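Local structure of myosin IE heavy chain (Dictyostelium discoideum, 1LKX) at residues Arg632-Leu640 with Thr684-Arg692. The protein acts, through the motor domain described here, as a single-headed, actin-activated ATPase that binds actin filaments and may move membranes relative to them. Sequence-based numbering, arbitrary orientation.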
# COMPACT_ATOMS: atom_id res chain seq x y z
N ARG A 632 10.88 -30.99 17.61
CA ARG A 632 9.58 -30.92 16.97
C ARG A 632 9.34 -32.17 16.12
O ARG A 632 8.20 -32.55 15.86
CB ARG A 632 9.49 -29.68 16.08
CG ARG A 632 8.09 -29.34 15.60
CD ARG A 632 8.09 -28.05 14.80
NE ARG A 632 6.75 -27.48 14.68
CZ ARG A 632 6.49 -26.29 14.13
NH1 ARG A 632 7.48 -25.55 13.64
NH2 ARG A 632 5.24 -25.84 14.08
N PHE A 633 10.44 -32.81 15.70
CA PHE A 633 10.37 -34.02 14.90
C PHE A 633 10.08 -35.19 15.83
O PHE A 633 9.16 -35.98 15.62
CB PHE A 633 11.69 -34.26 14.17
CG PHE A 633 11.59 -35.22 13.02
CD1 PHE A 633 10.71 -34.98 11.97
CD2 PHE A 633 12.38 -36.36 12.97
CE1 PHE A 633 10.60 -35.86 10.90
CE2 PHE A 633 12.28 -37.25 11.90
CZ PHE A 633 11.39 -36.99 10.86
N TYR A 634 10.90 -35.27 16.88
CA TYR A 634 10.78 -36.30 17.91
C TYR A 634 9.32 -36.45 18.35
O TYR A 634 8.64 -37.41 17.96
CB TYR A 634 11.64 -35.89 19.11
CG TYR A 634 11.50 -36.76 20.34
CD1 TYR A 634 11.56 -36.20 21.63
CD2 TYR A 634 11.32 -38.14 20.23
CE1 TYR A 634 11.45 -37.00 22.77
CE2 TYR A 634 11.20 -38.95 21.36
CZ TYR A 634 11.27 -38.37 22.63
OH TYR A 634 11.17 -39.17 23.74
N ASN A 635 8.84 -35.50 19.14
CA ASN A 635 7.47 -35.49 19.66
C ASN A 635 6.42 -35.33 18.55
O ASN A 635 5.42 -34.63 18.74
CB ASN A 635 7.32 -34.36 20.68
CG ASN A 635 8.18 -34.56 21.91
OD1 ASN A 635 7.83 -35.31 22.82
ND2 ASN A 635 9.33 -33.89 21.95
N ARG A 636 6.63 -35.98 17.41
CA ARG A 636 5.69 -35.89 16.30
C ARG A 636 5.80 -37.04 15.31
O ARG A 636 4.78 -37.59 14.86
CB ARG A 636 5.86 -34.56 15.57
CG ARG A 636 5.17 -34.48 14.22
CD ARG A 636 3.76 -35.08 14.24
NE ARG A 636 3.09 -34.91 12.96
CZ ARG A 636 2.62 -33.74 12.52
NH1 ARG A 636 2.73 -32.65 13.26
NH2 ARG A 636 2.02 -33.67 11.34
N TYR A 637 7.02 -37.41 14.94
CA TYR A 637 7.22 -38.51 14.00
C TYR A 637 7.87 -39.71 14.67
O TYR A 637 9.00 -40.07 14.34
CB TYR A 637 8.09 -38.06 12.82
CG TYR A 637 7.42 -37.06 11.90
CD1 TYR A 637 7.46 -35.69 12.17
CD2 TYR A 637 6.76 -37.50 10.75
CE1 TYR A 637 6.85 -34.78 11.31
CE2 TYR A 637 6.14 -36.59 9.89
CZ TYR A 637 6.19 -35.24 10.18
OH TYR A 637 5.58 -34.36 9.32
N LYS A 638 7.15 -40.34 15.61
CA LYS A 638 7.65 -41.52 16.32
C LYS A 638 6.98 -42.81 15.87
O LYS A 638 7.65 -43.82 15.64
CB LYS A 638 7.45 -41.34 17.83
CG LYS A 638 8.26 -40.19 18.41
CD LYS A 638 8.05 -40.05 19.91
CE LYS A 638 6.62 -39.67 20.25
NZ LYS A 638 6.47 -39.43 21.72
N MET A 639 5.66 -42.77 15.74
CA MET A 639 4.89 -43.93 15.30
C MET A 639 5.51 -44.63 14.09
O MET A 639 5.65 -45.85 14.07
CB MET A 639 3.45 -43.51 14.98
CG MET A 639 3.28 -42.04 14.61
SD MET A 639 3.58 -40.92 16.02
CE MET A 639 1.91 -40.75 16.70
N LEU A 640 5.88 -43.84 13.09
CA LEU A 640 6.50 -44.37 11.89
C LEU A 640 7.78 -45.08 12.30
O LEU A 640 8.06 -46.21 11.88
CB LEU A 640 6.86 -43.24 10.92
CG LEU A 640 5.86 -42.13 10.57
CD1 LEU A 640 5.65 -41.20 11.77
CD2 LEU A 640 6.40 -41.33 9.39
N THR A 684 9.93 -35.60 -0.34
CA THR A 684 10.59 -36.36 0.73
C THR A 684 10.25 -35.83 2.12
O THR A 684 10.96 -36.07 3.10
CB THR A 684 12.14 -36.38 0.53
OG1 THR A 684 12.63 -35.07 0.24
CG2 THR A 684 12.51 -37.31 -0.61
N LEU A 685 9.13 -35.11 2.21
CA LEU A 685 8.64 -34.54 3.46
C LEU A 685 7.14 -34.82 3.50
O LEU A 685 6.55 -34.97 4.58
CB LEU A 685 8.92 -33.04 3.51
CG LEU A 685 8.98 -32.36 4.88
CD1 LEU A 685 9.51 -30.94 4.70
CD2 LEU A 685 7.60 -32.35 5.55
N PHE A 686 6.52 -34.88 2.32
CA PHE A 686 5.10 -35.17 2.19
C PHE A 686 4.91 -36.63 2.60
O PHE A 686 3.89 -37.01 3.18
CB PHE A 686 4.65 -35.02 0.73
CG PHE A 686 4.36 -33.60 0.33
CD1 PHE A 686 3.20 -32.96 0.77
CD2 PHE A 686 5.23 -32.91 -0.51
CE1 PHE A 686 2.92 -31.66 0.39
CE2 PHE A 686 4.95 -31.60 -0.89
CZ PHE A 686 3.80 -30.97 -0.44
N TYR A 687 5.92 -37.43 2.27
CA TYR A 687 5.97 -38.85 2.58
C TYR A 687 5.57 -39.09 4.04
O TYR A 687 4.54 -39.71 4.32
CB TYR A 687 7.40 -39.34 2.36
CG TYR A 687 7.62 -40.83 2.48
CD1 TYR A 687 7.46 -41.68 1.39
CD2 TYR A 687 8.05 -41.39 3.69
CE1 TYR A 687 7.71 -43.05 1.49
CE2 TYR A 687 8.31 -42.75 3.80
CZ TYR A 687 8.14 -43.58 2.70
OH TYR A 687 8.43 -44.93 2.80
N PHE A 688 6.40 -38.59 4.95
CA PHE A 688 6.18 -38.74 6.39
C PHE A 688 4.84 -38.19 6.86
O PHE A 688 4.12 -38.85 7.61
CB PHE A 688 7.29 -38.03 7.15
CG PHE A 688 8.64 -38.63 6.96
CD1 PHE A 688 9.16 -38.84 5.69
CD2 PHE A 688 9.42 -38.96 8.07
CE1 PHE A 688 10.43 -39.36 5.52
CE2 PHE A 688 10.70 -39.48 7.90
CZ PHE A 688 11.21 -39.68 6.63
N GLU A 689 4.53 -36.97 6.44
CA GLU A 689 3.29 -36.31 6.83
C GLU A 689 2.03 -36.98 6.27
O GLU A 689 0.98 -37.01 6.93
CB GLU A 689 3.32 -34.84 6.42
CG GLU A 689 2.17 -34.00 6.96
CD GLU A 689 2.19 -33.87 8.48
OE1 GLU A 689 1.32 -33.17 9.04
OE2 GLU A 689 3.08 -34.48 9.12
N GLU A 690 2.12 -37.50 5.04
CA GLU A 690 0.97 -38.17 4.44
C GLU A 690 0.80 -39.54 5.10
O GLU A 690 -0.09 -40.31 4.75
CB GLU A 690 1.16 -38.32 2.92
CG GLU A 690 -0.14 -38.22 2.12
CD GLU A 690 -0.79 -36.84 2.20
OE1 GLU A 690 -0.23 -35.88 1.63
OE2 GLU A 690 -1.85 -36.71 2.84
N LYS A 691 1.68 -39.82 6.06
CA LYS A 691 1.66 -41.06 6.83
C LYS A 691 1.46 -40.70 8.31
O LYS A 691 2.40 -40.76 9.11
CB LYS A 691 2.98 -41.83 6.67
CG LYS A 691 3.09 -43.06 7.57
CD LYS A 691 4.33 -43.90 7.29
CE LYS A 691 4.21 -44.67 5.98
NZ LYS A 691 5.40 -45.51 5.70
N ARG A 692 0.23 -40.32 8.66
CA ARG A 692 -0.12 -39.95 10.04
C ARG A 692 -1.59 -40.25 10.30
O ARG A 692 -2.47 -39.77 9.58
CB ARG A 692 0.16 -38.46 10.27
CG ARG A 692 0.44 -38.05 11.73
CD ARG A 692 -0.76 -38.22 12.66
NE ARG A 692 -0.91 -39.58 13.18
CZ ARG A 692 -1.79 -39.94 14.12
NH1 ARG A 692 -2.60 -39.04 14.65
NH2 ARG A 692 -1.84 -41.20 14.53
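Tyr-637 OH donates a weak hydrogen bond to Glu-689 OE2, 2.5 Å long. Arg-636 NH2 forms a salt bridge with Glu-689 OE1, modelled at 2.5 Å, but the position of this nitrogen is doubtful. Glu-689 reaches both partners because its chain bends at chi2 (65°).

Beside this polar group the contact is apolar. Phe-688 is the hub. Its CB lies 3.3 Å from Tyr-637 CE2, and Tyr-637 CD2 sits at the edge of its ring. Phe-633 CZ comes within 3.9 Å of Phe-688 CE2, which lies at the edge of the Phe-633 ring. One face of that ring carries Tyr-637 CB. Leu-640 CD2 approaches the Phe-688 ring obliquely, 4.1 Å from Phe-688 CD2. It also touches Lys-691 CD. Helix 654-661 adds Leu-660 against Phe-688 and Ile-659 against Phe-633.

A phenylalanine in place of Tyr-637 would probably leave Glu-689 OE2 without its hydroxyl mate and the carboxylate freer to turn.

This is the converter region, near the end of the motor domain, where myosins continue into the lever arm. The contact lies far from the nucleotide. Aromatic and aliphatic groups thus join helix 683-689 to segment 632-640, while Arg-636 probably offsets the charge of Glu-689 where both side chains are partly exposed.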